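Local structure of GTP pyrophosphokinase YjbM (Bacillus subtilis, 5DEC) at residues Q22-L27 and L131-Q135; G52-P56 and Q78-G82; F89-I95 and M194-R198; S125-L131 and L144-R150; R150-M154 and A187-D191. The protein synthesises the alarmones pppGpp and ppGpp by transferring pyrophosphate from ATP to GTP or GDP, acting as a cooperative homotetramer with a probably minor role in the stringent response. All coordinates share one frame. Residue numbers count along the deposited sequence, not the author numbering.

Contact 1: residues Q22-L27 and L131-Q135; sequences QAVEEL and LYPLQ
Build residues 22-27 as regular alpha helix and 131-135 as extended strand, their short axes 9.5 Å apart at closest and inclined at 104°, so that the helix runs nearly square across the strand; Ala-23 and Leu-134 are the nearest pair, 6.5 Å between CA atoms. Pro-133 (phi/psi -80/78) centres an inverse gamma turn within the strand, with Tyr-132 and Leu-134 both directed at the helix. Tyr-132 is t, which carries its ring past Ala-23 (CB to Tyr-132 CD2 3.9 Å) and puts one face against Leu-27 (m,t; CD2 to Tyr-132 CE1 3.9 Å). Glu-26, m then t, reaches the ring edge, where Tyr-132 OH donates to Glu-26 OE1 at 2.5 Å. Gln-22 (t,p) reaches one turn forward along the helix, its NE2 donating to Glu-26 OE2 at 2.9 Å, while its CG lies 3.8 Å from Leu-134 CD1; Leu-134 is t,p. One water links Glu-26 OE1 to Gln-135 N. The arrangement is helix-on-sheet packing with a buried carboxylate at its margin. Helix 11-38 here lies over strand 126-136 and its neighbour 139-151, Ala-23 meeting Val-143, while Val-29 of the second subunit packs on Glu-26.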
# COMPACT_ATOMS: atom_id res chain seq x y z
N GLN B 22 6.95 3.15 -13.18
CA GLN B 22 7.81 3.55 -12.07
C GLN B 22 7.76 5.08 -11.88
O GLN B 22 7.71 5.57 -10.75
CB GLN B 22 9.25 3.06 -12.32
CG GLN B 22 10.25 3.40 -11.19
CD GLN B 22 9.93 2.76 -9.85
OE1 GLN B 22 9.26 1.72 -9.79
NE2 GLN B 22 10.41 3.36 -8.77
N ALA B 23 7.73 5.83 -12.96
CA ALA B 23 7.59 7.29 -12.82
C ALA B 23 6.31 7.66 -12.08
O ALA B 23 6.30 8.51 -11.18
CB ALA B 23 7.62 7.95 -14.18
N VAL B 24 5.21 7.02 -12.47
CA VAL B 24 3.93 7.23 -11.79
C VAL B 24 4.00 6.88 -10.30
O VAL B 24 3.54 7.65 -9.46
CB VAL B 24 2.80 6.44 -12.49
CG1 VAL B 24 1.52 6.44 -11.66
CG2 VAL B 24 2.55 7.04 -13.87
N GLU B 25 4.58 5.73 -9.95
CA GLU B 25 4.65 5.38 -8.52
C GLU B 25 5.51 6.36 -7.71
O GLU B 25 5.23 6.66 -6.53
CB GLU B 25 5.20 3.96 -8.32
CG GLU B 25 4.27 2.85 -8.82
CD GLU B 25 2.82 3.02 -8.37
OE1 GLU B 25 2.56 3.23 -7.17
OE2 GLU B 25 1.93 2.94 -9.23
N GLU B 26 6.60 6.84 -8.32
CA GLU B 26 7.46 7.79 -7.61
C GLU B 26 6.74 9.11 -7.41
O GLU B 26 6.76 9.67 -6.32
CB GLU B 26 8.77 8.00 -8.37
CG GLU B 26 9.66 6.73 -8.34
CD GLU B 26 11.04 6.91 -8.96
OE1 GLU B 26 11.47 8.07 -9.17
OE2 GLU B 26 11.69 5.88 -9.23
N LEU B 27 6.08 9.60 -8.45
CA LEU B 27 5.34 10.85 -8.36
C LEU B 27 4.13 10.75 -7.45
O LEU B 27 3.77 11.72 -6.80
CB LEU B 27 4.92 11.30 -9.76
CG LEU B 27 6.06 11.96 -10.55
CD1 LEU B 27 5.65 12.09 -12.02
CD2 LEU B 27 6.41 13.32 -9.96
N LEU B 131 8.53 16.65 -17.42
CA LEU B 131 9.55 15.73 -17.86
C LEU B 131 10.26 15.19 -16.62
O LEU B 131 10.95 15.94 -15.92
CB LEU B 131 10.52 16.43 -18.82
CG LEU B 131 11.49 15.53 -19.59
CD1 LEU B 131 10.71 14.60 -20.50
CD2 LEU B 131 12.49 16.38 -20.41
N TYR B 132 10.07 13.91 -16.33
CA TYR B 132 10.55 13.31 -15.08
C TYR B 132 11.84 12.52 -15.34
O TYR B 132 11.82 11.55 -16.12
CB TYR B 132 9.47 12.39 -14.46
CG TYR B 132 9.84 11.87 -13.08
CD1 TYR B 132 9.77 12.70 -11.97
CD2 TYR B 132 10.28 10.56 -12.89
CE1 TYR B 132 10.11 12.25 -10.71
CE2 TYR B 132 10.63 10.10 -11.63
CZ TYR B 132 10.54 10.95 -10.54
OH TYR B 132 10.88 10.53 -9.27
N PRO B 133 12.95 12.91 -14.68
CA PRO B 133 14.28 12.29 -14.85
C PRO B 133 14.41 11.00 -14.05
O PRO B 133 15.03 10.97 -12.98
CB PRO B 133 15.24 13.35 -14.33
CG PRO B 133 14.44 14.03 -13.23
CD PRO B 133 13.00 14.04 -13.73
N LEU B 134 13.82 9.93 -14.58
CA LEU B 134 13.81 8.63 -13.93
C LEU B 134 15.20 7.98 -13.88
O LEU B 134 15.87 7.85 -14.91
CB LEU B 134 12.81 7.72 -14.65
CG LEU B 134 12.58 6.34 -14.07
CD1 LEU B 134 11.84 6.43 -12.75
CD2 LEU B 134 11.78 5.53 -15.07
N GLN B 135 15.62 7.59 -12.68
CA GLN B 135 16.86 6.85 -12.50
C GLN B 135 16.61 5.37 -12.78
O GLN B 135 15.77 4.76 -12.11
CB GLN B 135 17.42 7.04 -11.09
CG GLN B 135 17.55 8.50 -10.69
CD GLN B 135 18.43 9.26 -11.63
OE1 GLN B 135 19.63 9.00 -11.72
NE2 GLN B 135 17.85 10.21 -12.37
O HOH W 1 14.14 8.12 -10.16
O HOH W 2 14.17 5.16 -9.82

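Contact 2: residues G52-P56 and Q78-G82; sequences GRVKP and QDIAG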
# COMPACT_ATOMS: atom_id res chain seq x y z
N GLY B 52 -3.02 7.86 -9.92
CA GLY B 52 -2.13 7.76 -11.06
C GLY B 52 -2.38 6.49 -11.84
O GLY B 52 -2.85 5.48 -11.29
N ARG B 53 -2.08 6.54 -13.12
CA ARG B 53 -2.42 5.46 -14.04
C ARG B 53 -1.50 5.48 -15.25
O ARG B 53 -1.19 6.56 -15.79
CB ARG B 53 -3.91 5.61 -14.42
CG ARG B 53 -4.25 5.39 -15.87
CD ARG B 53 -4.27 3.93 -16.23
NE ARG B 53 -5.38 3.16 -15.69
CZ ARG B 53 -6.56 3.07 -16.29
NH1 ARG B 53 -6.77 3.70 -17.44
NH2 ARG B 53 -7.51 2.33 -15.74
N VAL B 54 -1.06 4.30 -15.69
CA VAL B 54 -0.42 4.16 -17.00
C VAL B 54 -1.45 3.64 -17.99
O VAL B 54 -2.17 2.69 -17.71
CB VAL B 54 0.81 3.23 -16.95
CG1 VAL B 54 1.31 2.92 -18.37
CG2 VAL B 54 1.90 3.85 -16.13
N LYS B 55 -1.50 4.27 -19.16
CA LYS B 55 -2.49 3.93 -20.18
C LYS B 55 -2.38 2.47 -20.65
O LYS B 55 -1.28 2.01 -20.96
CB LYS B 55 -2.32 4.86 -21.38
CG LYS B 55 -3.61 5.27 -22.05
CD LYS B 55 -3.46 6.62 -22.73
CE LYS B 55 -4.78 7.38 -22.73
NZ LYS B 55 -4.77 8.52 -23.69
N PRO B 56 -3.51 1.75 -20.68
CA PRO B 56 -3.48 0.38 -21.20
C PRO B 56 -3.04 0.37 -22.67
O PRO B 56 -3.32 1.32 -23.39
CB PRO B 56 -4.92 -0.10 -21.02
CG PRO B 56 -5.51 0.80 -19.98
CD PRO B 56 -4.84 2.13 -20.17
N GLN B 78 1.96 12.32 -24.64
CA GLN B 78 2.20 13.02 -23.39
C GLN B 78 1.51 12.39 -22.19
O GLN B 78 1.81 12.74 -21.05
CB GLN B 78 1.73 14.46 -23.52
CG GLN B 78 2.55 15.29 -24.47
CD GLN B 78 2.06 16.71 -24.51
OE1 GLN B 78 0.87 16.98 -24.30
NE2 GLN B 78 2.96 17.65 -24.78
N ASP B 79 0.58 11.47 -22.43
CA ASP B 79 -0.25 10.97 -21.34
C ASP B 79 -0.25 9.45 -21.22
O ASP B 79 -1.19 8.86 -20.69
CB ASP B 79 -1.69 11.45 -21.51
CG ASP B 79 -2.32 10.93 -22.78
OD1 ASP B 79 -1.59 10.68 -23.76
OD2 ASP B 79 -3.55 10.75 -22.79
N ILE B 80 0.82 8.81 -21.68
CA ILE B 80 1.01 7.40 -21.42
C ILE B 80 1.03 7.22 -19.91
O ILE B 80 0.37 6.32 -19.37
CB ILE B 80 2.29 6.88 -22.08
CG1 ILE B 80 2.13 6.96 -23.60
CG2 ILE B 80 2.57 5.45 -21.65
CD1 ILE B 80 3.42 6.74 -24.36
N ALA B 81 1.77 8.09 -19.24
CA ALA B 81 1.74 8.16 -17.78
C ALA B 81 0.90 9.35 -17.35
O ALA B 81 1.04 10.45 -17.90
CB ALA B 81 3.14 8.27 -17.23
N GLY B 82 0.01 9.15 -16.38
CA GLY B 82 -0.84 10.25 -15.94
C GLY B 82 -1.11 10.26 -14.45
O GLY B 82 -1.26 9.20 -13.83
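Lys-55 stretches its side chain across to Asp-79, and the two close a salt bridge of 2.7 Å between Lys-55 NZ and Asp-79 OD2. Beneath it runs the backbone pairing of two antiparallel strand ends. Arg-53 and Gly-82 form a hydrogen-bonded pair, with Arg-53 N to Gly-82 O and Gly-82 N to Arg-53 O both 2.9 Å; Val-54 and Ala-81 follow as a non-hydrogen-bonded pair, their CA atoms 4.6 Å apart. Just beyond the strands, Lys-55 N still donates to Ile-80 O at 2.8 Å, so the ladder holds one step further and fixes Lys-55 opposite the 78-80 turn. Val-54 and Ala-81 share the sheet face that meets helix 11-38, and Val-54 CG1 touches Ile-80 CG2 at 4.3 Å. Pro-56 is the N-cap of helix 57-66, whose Lys-63 forms a second salt bridge to Asp-79, through OD1. Arg-53, Val-54 and Lys-55 bind ATP and the pppGpp product, while Asp-79 binds ATP and Mg(2+). With both carboxylate oxygens of Asp-79 held by lysine ammonium groups in this model, taking up the metal would probably require these ion pairs to loosen or rearrange.

Contact 3: residues F89-I95 and M194-R198; sequences FVDDIQI and MSEIR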
# COMPACT_ATOMS: atom_id res chain seq x y z
N PHE B 89 -11.25 22.97 -3.22
CA PHE B 89 -11.70 24.28 -3.71
C PHE B 89 -11.00 24.69 -5.01
O PHE B 89 -9.84 24.32 -5.25
CB PHE B 89 -11.46 25.37 -2.65
CG PHE B 89 -12.16 25.13 -1.36
CD1 PHE B 89 -13.51 25.43 -1.22
CD2 PHE B 89 -11.49 24.57 -0.28
CE1 PHE B 89 -14.17 25.20 -0.01
CE2 PHE B 89 -12.15 24.33 0.93
CZ PHE B 89 -13.49 24.64 1.06
N VAL B 90 -11.70 25.46 -5.84
CA VAL B 90 -11.13 25.97 -7.07
C VAL B 90 -9.81 26.72 -6.82
O VAL B 90 -8.86 26.59 -7.61
CB VAL B 90 -12.14 26.88 -7.80
CG1 VAL B 90 -11.46 27.66 -8.91
CG2 VAL B 90 -13.29 26.05 -8.35
N ASP B 91 -9.74 27.49 -5.73
CA ASP B 91 -8.52 28.27 -5.45
C ASP B 91 -7.34 27.37 -5.05
O ASP B 91 -6.18 27.77 -5.14
CB ASP B 91 -8.78 29.31 -4.36
CG ASP B 91 -7.95 30.57 -4.55
OD1 ASP B 91 -6.74 30.55 -4.21
OD2 ASP B 91 -8.49 31.57 -5.07
N ASP B 92 -7.64 26.15 -4.61
CA ASP B 92 -6.59 25.19 -4.32
C ASP B 92 -5.80 24.85 -5.56
O ASP B 92 -4.64 24.47 -5.47
CB ASP B 92 -7.15 23.92 -3.70
CG ASP B 92 -7.63 24.12 -2.29
OD1 ASP B 92 -7.08 25.03 -1.63
OD2 ASP B 92 -8.53 23.37 -1.85
N ILE B 93 -6.44 24.95 -6.73
CA ILE B 93 -5.79 24.54 -7.97
C ILE B 93 -4.59 25.43 -8.30
O ILE B 93 -3.52 24.93 -8.63
CB ILE B 93 -6.80 24.52 -9.12
CG1 ILE B 93 -7.82 23.41 -8.85
CG2 ILE B 93 -6.11 24.25 -10.45
CD1 ILE B 93 -8.95 23.39 -9.82
N GLN B 94 -4.75 26.74 -8.15
CA GLN B 94 -3.66 27.67 -8.40
C GLN B 94 -2.52 27.41 -7.42
O GLN B 94 -1.35 27.52 -7.79
CB GLN B 94 -4.16 29.12 -8.31
CG GLN B 94 -3.10 30.17 -8.62
CD GLN B 94 -2.55 30.06 -10.04
OE1 GLN B 94 -3.25 29.65 -10.96
NE2 GLN B 94 -1.28 30.41 -10.20
N ILE B 95 -2.86 27.07 -6.18
CA ILE B 95 -1.85 26.78 -5.17
C ILE B 95 -1.04 25.54 -5.55
O ILE B 95 0.19 25.58 -5.52
CB ILE B 95 -2.51 26.57 -3.79
CG1 ILE B 95 -3.08 27.90 -3.28
CG2 ILE B 95 -1.51 26.02 -2.79
CD1 ILE B 95 -3.86 27.80 -2.00
N MET B 194 -18.93 26.72 -3.05
CA MET B 194 -17.82 26.31 -2.20
C MET B 194 -16.78 27.42 -2.12
O MET B 194 -16.26 27.73 -1.04
CB MET B 194 -17.17 25.02 -2.73
CG MET B 194 -18.01 23.76 -2.47
SD MET B 194 -18.41 23.49 -0.74
CE MET B 194 -19.26 21.92 -0.77
N SER B 195 -16.51 28.06 -3.26
CA SER B 195 -15.53 29.14 -3.30
C SER B 195 -15.95 30.30 -2.40
O SER B 195 -15.10 30.89 -1.71
CB SER B 195 -15.33 29.64 -4.73
OG SER B 195 -14.54 28.73 -5.47
N GLU B 196 -17.24 30.61 -2.39
CA GLU B 196 -17.79 31.68 -1.55
C GLU B 196 -17.63 31.35 -0.07
O GLU B 196 -17.31 32.22 0.74
CB GLU B 196 -19.28 31.91 -1.84
CG GLU B 196 -19.63 32.45 -3.21
CD GLU B 196 -19.18 33.88 -3.45
OE1 GLU B 196 -18.80 34.56 -2.47
OE2 GLU B 196 -19.25 34.33 -4.61
N ILE B 197 -17.87 30.09 0.28
CA ILE B 197 -17.63 29.65 1.66
C ILE B 197 -16.18 29.86 2.06
O ILE B 197 -15.91 30.45 3.11
CB ILE B 197 -17.97 28.15 1.87
CG1 ILE B 197 -19.47 27.89 1.70
CG2 ILE B 197 -17.53 27.70 3.25
CD1 ILE B 197 -19.84 26.45 1.94
N ARG B 198 -15.26 29.41 1.21
CA ARG B 198 -13.83 29.54 1.50
C ARG B 198 -13.39 30.99 1.65
O ARG B 198 -12.67 31.34 2.57
CB ARG B 198 -13.00 28.86 0.39
CG ARG B 198 -11.48 28.90 0.62
CD ARG B 198 -10.73 28.65 -0.69
NE ARG B 198 -9.27 28.71 -0.56
CZ ARG B 198 -8.48 27.68 -0.27
NH1 ARG B 198 -8.99 26.47 -0.09
NH2 ARG B 198 -7.17 27.87 -0.18
O HOH W 3 -14.22 26.01 -4.86
O HOH W 4 -11.87 28.54 -4.19
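Two helices meet at a steep angle: the segments 90-95 and 194-198 are inclined at 74° with axes 10.7 Å apart at closest, and the nearest CA pair, Phe-89 to Ser-195 at 6.2 Å, lies at the start of the first helix. This is helix-helix packing that joins the long C-terminal helix 174-202 to helix 90-102 of the synthetase fold. Phe-89, still extended (phi/psi -119/150), sends its ring toward the second helix, where Arg-198 CB sits over one face, 4.0 Å from the ring centroid, a CH-pi contact. On the Met-194 side, Phe-89 CD1 lies 4.0 Å from Met-194 CB. Arg-198 keeps t for chi1 to chi3, and this straight reach brings its NH1 to 3.1 Å from Phe-89 CD2, which lies near the guanidinium plane, NE to 3.9 Å from Asp-91 CB and NH2 to 3.8 Å from Ile-95 CD1. Asp-92 OD2 accepts from Phe-89 N at 3.1 Å and is also hydrogen-bonded to His-44, while OD1 takes the arginine. Two waters bridge to Ser-195 OG, one from Val-90 N and the other from Asp-91 N. Ile-160 of the third subunit packs on Phe-89 and Met-194. The salt bridge itself is short, Asp-92 OD1 to Arg-198 NH1 at 2.8 Å.

Contact 4: residues S125-L131 and L144-R150; sequences SYHLVVL and LVEIQIR
Lay strands 126-131 and 144-150 antiparallel, 4.7 Å apart at closest and at 153°, as the two arms of a beta hairpin in the central mixed sheet. Tyr-126/Ile-149, Leu-128/Ile-147 and Val-130/Val-145 are hydrogen-bonded pairs. The shortest of their six bonds, Ile-147 N to Leu-128 O, is 2.7 Å. These six side chains form one apolar face. Ile-149 (m,t) puts CD1 against Tyr-126 CD2 at 3.7 Å; Leu-128 (p,p) folds over the Ile-147 stem, CD1 to CB 3.9 Å; and Val-130 (m) fits between its neighbours, CG2 to Val-145 CB and CG1 to Ile-147 CD1 both 3.9 Å. Helix 90-102 fills the hollow over Tyr-126 and Leu-128. On the opposite face, Leu-144 CD2 nestles between Leu-131 CD1 (3.7 Å) and Val-129 CG1 (3.9 Å), and Gln-148 (m,t) lies across His-127 (m), CG 3.8 Å from the ring centroid. Gln-148 OE1 accepts from Ser-125 OG at 2.8 Å; Gln-148 NE2 donates to Glu-146 OE1 at 2.9 Å. His-127 NE2 is hydrogen-bonded to the Tyr-123 hydroxyl. His-127 binds the product and Glu-146 is the inferred proton acceptor, so the patch they form with Gln-148 belongs to the active site, and the Gln-148 bond is consistent with holding the Glu-146 carboxylate in place.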
# COMPACT_ATOMS: atom_id res chain seq x y z
N SER B 125 -10.87 21.10 -16.16
CA SER B 125 -9.63 20.49 -15.65
C SER B 125 -8.41 21.34 -16.01
O SER B 125 -8.38 21.99 -17.06
CB SER B 125 -9.44 19.07 -16.20
OG SER B 125 -8.33 18.40 -15.62
N TYR B 126 -7.41 21.38 -15.14
CA TYR B 126 -6.14 21.99 -15.51
C TYR B 126 -5.12 20.91 -15.85
O TYR B 126 -4.94 19.98 -15.07
CB TYR B 126 -5.62 22.88 -14.40
CG TYR B 126 -4.26 23.47 -14.69
CD1 TYR B 126 -4.14 24.64 -15.42
CD2 TYR B 126 -3.10 22.84 -14.25
CE1 TYR B 126 -2.90 25.18 -15.69
CE2 TYR B 126 -1.85 23.37 -14.51
CZ TYR B 126 -1.76 24.55 -15.23
OH TYR B 126 -0.53 25.09 -15.49
N HIS B 127 -4.43 21.05 -16.97
CA HIS B 127 -3.43 20.07 -17.36
C HIS B 127 -2.03 20.66 -17.36
O HIS B 127 -1.82 21.79 -17.80
CB HIS B 127 -3.70 19.49 -18.75
CG HIS B 127 -5.00 18.78 -18.89
ND1 HIS B 127 -5.25 17.89 -19.91
CD2 HIS B 127 -6.12 18.78 -18.12
CE1 HIS B 127 -6.47 17.40 -19.79
NE2 HIS B 127 -7.02 17.93 -18.70
N LEU B 128 -1.07 19.88 -16.88
CA LEU B 128 0.32 20.18 -17.22
C LEU B 128 1.07 18.89 -17.53
O LEU B 128 0.64 17.80 -17.17
CB LEU B 128 1.00 20.98 -16.12
CG LEU B 128 1.11 20.47 -14.70
CD1 LEU B 128 2.37 19.68 -14.51
CD2 LEU B 128 1.14 21.68 -13.80
N VAL B 129 2.20 19.03 -18.20
CA VAL B 129 3.01 17.88 -18.58
C VAL B 129 4.40 18.11 -18.02
O VAL B 129 4.97 19.17 -18.24
CB VAL B 129 3.09 17.71 -20.10
CG1 VAL B 129 3.96 16.52 -20.43
CG2 VAL B 129 1.68 17.56 -20.71
N VAL B 130 4.95 17.13 -17.31
CA VAL B 130 6.30 17.28 -16.78
C VAL B 130 7.25 16.29 -17.42
O VAL B 130 6.84 15.22 -17.89
CB VAL B 130 6.36 17.06 -15.23
CG1 VAL B 130 5.41 17.99 -14.49
CG2 VAL B 130 6.06 15.62 -14.87
N LEU B 131 8.53 16.65 -17.42
CA LEU B 131 9.55 15.73 -17.86
C LEU B 131 10.26 15.19 -16.62
O LEU B 131 10.95 15.94 -15.92
CB LEU B 131 10.52 16.43 -18.82
CG LEU B 131 11.49 15.53 -19.59
CD1 LEU B 131 10.71 14.60 -20.50
CD2 LEU B 131 12.49 16.38 -20.41
N LEU B 144 7.77 11.56 -20.06
CA LEU B 144 6.68 12.52 -20.03
C LEU B 144 5.58 11.98 -19.15
O LEU B 144 5.24 10.80 -19.22
CB LEU B 144 6.15 12.79 -21.43
CG LEU B 144 7.12 13.52 -22.34
CD1 LEU B 144 6.63 13.47 -23.78
CD2 LEU B 144 7.25 14.95 -21.84
N VAL B 145 5.07 12.84 -18.27
CA VAL B 145 3.98 12.48 -17.38
C VAL B 145 2.96 13.60 -17.39
O VAL B 145 3.31 14.75 -17.13
CB VAL B 145 4.45 12.27 -15.93
CG1 VAL B 145 3.28 11.84 -15.06
CG2 VAL B 145 5.61 11.23 -15.86
N GLU B 146 1.71 13.27 -17.70
CA GLU B 146 0.65 14.28 -17.64
C GLU B 146 0.12 14.39 -16.21
O GLU B 146 -0.16 13.38 -15.57
CB GLU B 146 -0.50 13.93 -18.58
CG GLU B 146 -1.63 14.96 -18.52
CD GLU B 146 -2.87 14.48 -19.26
OE1 GLU B 146 -3.68 13.75 -18.65
OE2 GLU B 146 -3.01 14.81 -20.46
N ILE B 147 -0.00 15.61 -15.71
CA ILE B 147 -0.59 15.81 -14.39
C ILE B 147 -1.83 16.69 -14.57
O ILE B 147 -1.72 17.80 -15.08
CB ILE B 147 0.36 16.51 -13.41
CG1 ILE B 147 1.68 15.74 -13.26
CG2 ILE B 147 -0.34 16.68 -12.04
CD1 ILE B 147 2.64 16.40 -12.29
N GLN B 148 -3.00 16.19 -14.19
CA GLN B 148 -4.20 17.03 -14.20
C GLN B 148 -4.57 17.46 -12.79
O GLN B 148 -4.36 16.71 -11.84
CB GLN B 148 -5.39 16.31 -14.83
CG GLN B 148 -5.17 15.81 -16.24
CD GLN B 148 -6.48 15.38 -16.89
OE1 GLN B 148 -7.55 15.87 -16.52
NE2 GLN B 148 -6.40 14.43 -17.82
N ILE B 149 -5.08 18.68 -12.65
CA ILE B 149 -5.52 19.17 -11.35
C ILE B 149 -7.02 19.51 -11.48
O ILE B 149 -7.40 20.24 -12.38
CB ILE B 149 -4.71 20.39 -10.92
CG1 ILE B 149 -3.21 20.16 -11.22
CG2 ILE B 149 -4.95 20.71 -9.42
CD1 ILE B 149 -2.37 21.39 -10.94
N ARG B 150 -7.84 18.98 -10.58
CA ARG B 150 -9.30 19.10 -10.68
C ARG B 150 -9.91 19.30 -9.32
O ARG B 150 -9.39 18.77 -8.35
CB ARG B 150 -9.91 17.83 -11.28
CG ARG B 150 -9.42 17.41 -12.64
CD ARG B 150 -9.96 16.03 -12.97
NE ARG B 150 -9.80 15.68 -14.37
CZ ARG B 150 -10.23 14.54 -14.90
NH1 ARG B 150 -10.86 13.66 -14.14
NH2 ARG B 150 -10.07 14.31 -16.19

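Contact 5: residues R150-M154 and A187-D191; sequences RTLAM and ASRLD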
# COMPACT_ATOMS: atom_id res chain seq x y z
N ARG B 150 -7.84 18.98 -10.58
CA ARG B 150 -9.30 19.10 -10.68
C ARG B 150 -9.91 19.30 -9.32
O ARG B 150 -9.39 18.77 -8.35
CB ARG B 150 -9.91 17.83 -11.28
CG ARG B 150 -9.42 17.41 -12.64
CD ARG B 150 -9.96 16.03 -12.97
NE ARG B 150 -9.80 15.68 -14.37
CZ ARG B 150 -10.23 14.54 -14.90
NH1 ARG B 150 -10.86 13.66 -14.14
NH2 ARG B 150 -10.07 14.31 -16.19
N THR B 151 -11.04 19.99 -9.24
CA THR B 151 -11.81 19.91 -8.00
C THR B 151 -12.49 18.55 -7.96
O THR B 151 -12.56 17.86 -8.98
CB THR B 151 -12.89 21.01 -7.85
OG1 THR B 151 -13.81 20.92 -8.94
CG2 THR B 151 -12.26 22.41 -7.86
N LEU B 152 -12.97 18.18 -6.78
CA LEU B 152 -13.73 16.96 -6.59
C LEU B 152 -14.93 16.88 -7.55
O LEU B 152 -15.21 15.84 -8.14
CB LEU B 152 -14.19 16.85 -5.13
CG LEU B 152 -13.09 16.72 -4.07
CD1 LEU B 152 -13.63 16.88 -2.63
CD2 LEU B 152 -12.37 15.39 -4.21
N ALA B 153 -15.65 18.00 -7.67
CA ALA B 153 -16.85 18.06 -8.49
C ALA B 153 -16.53 17.94 -9.99
O ALA B 153 -17.23 17.25 -10.72
CB ALA B 153 -17.61 19.35 -8.20
N MET B 154 -15.47 18.63 -10.43
CA MET B 154 -14.93 18.47 -11.79
C MET B 154 -14.55 17.02 -12.06
O MET B 154 -14.80 16.49 -13.15
CB MET B 154 -13.68 19.33 -11.96
CG MET B 154 -13.92 20.82 -11.95
SD MET B 154 -12.40 21.76 -11.64
CE MET B 154 -11.28 21.20 -12.83
N ALA B 187 -22.28 21.08 -11.41
CA ALA B 187 -20.99 20.90 -10.74
C ALA B 187 -20.25 22.24 -10.61
O ALA B 187 -19.62 22.53 -9.60
CB ALA B 187 -20.11 19.88 -11.50
N SER B 188 -20.28 23.02 -11.68
CA SER B 188 -19.68 24.35 -11.67
C SER B 188 -20.32 25.26 -10.61
O SER B 188 -19.63 25.97 -9.87
CB SER B 188 -19.79 25.00 -13.05
OG SER B 188 -19.21 26.28 -13.04
N ARG B 189 -21.65 25.21 -10.50
CA ARG B 189 -22.29 26.03 -9.48
C ARG B 189 -21.94 25.58 -8.07
O ARG B 189 -21.80 26.41 -7.18
CB ARG B 189 -23.81 26.04 -9.61
CG ARG B 189 -24.30 26.95 -10.73
CD ARG B 189 -25.82 27.06 -10.69
NE ARG B 189 -26.46 25.83 -11.14
CZ ARG B 189 -26.83 25.58 -12.39
NH1 ARG B 189 -26.66 26.48 -13.34
NH2 ARG B 189 -27.40 24.41 -12.67
N LEU B 190 -21.82 24.28 -7.86
CA LEU B 190 -21.40 23.78 -6.56
C LEU B 190 -20.02 24.32 -6.22
O LEU B 190 -19.80 24.77 -5.10
CB LEU B 190 -21.41 22.24 -6.54
CG LEU B 190 -20.82 21.56 -5.30
CD1 LEU B 190 -21.53 22.05 -4.04
CD2 LEU B 190 -20.93 20.05 -5.43
N ASP B 191 -19.09 24.29 -7.18
CA ASP B 191 -17.75 24.80 -6.92
C ASP B 191 -17.79 26.30 -6.59
O ASP B 191 -17.05 26.75 -5.72
CB ASP B 191 -16.82 24.54 -8.12
CG ASP B 191 -16.17 23.15 -8.06
OD1 ASP B 191 -16.10 22.56 -6.95
OD2 ASP B 191 -15.75 22.64 -9.13
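A single threonine hydroxyl serves two helices at once. Thr-151 OG1 accepts from Met-154 N at 3.2 Å, capping the helix that starts at Leu-152, and donates to Asp-191 OD2 across the contact at 2.6 Å. The p rotamer of Thr-151 makes this possible. Thr-151 N makes a weak hydrogen bond of 3.3 Å to Met-154 SD, which completes a capping box with methionine in the returning role. Beside the polar link the helices come close over small residues: Ala-153 and Ala-187 have CA atoms 5.5 Å apart and CB atoms 4.2 Å apart, and Leu-190 CD2 lies 4.4 Å from Ala-153 CB. Asp-191 is buried, but its charge is met by a salt bridge from OD2 to Arg-124, whose side chain also packs on Ala-187 and Met-154. The contact thus joins the passage from strand 139-151 into helix 152-167 to helix 174-202, with Val-90 of helix 90-102 against both Thr-151 and Asp-191 and the third subunit touching Leu-152 and Leu-190.

Contact 4 is the hub, in the middle of the central sheet about 5 Å from the chain's centre. Contact 2 joins it through the neighbouring strand, Ala-81 O lying 2.9 Å from Glu-146 N, and Asp-79 CB comes 3.8 Å from Glu-146 OE2: the metal ligand and the inferred proton acceptor are side by side. Contact 1 lies beside both; Val-24 CG2 meets Ala-81 CB at 3.6 Å and Leu-27 CD1 meets Val-145 CG1 at 3.9 Å. Contacts 5 and 3, centres about 10 Å apart, share helix 174-202 at the other end of the sheet. Contact 5 shares Arg-150 with contact 4. Contacts 1 and 3, centres about 29 Å apart, each border a different subunit.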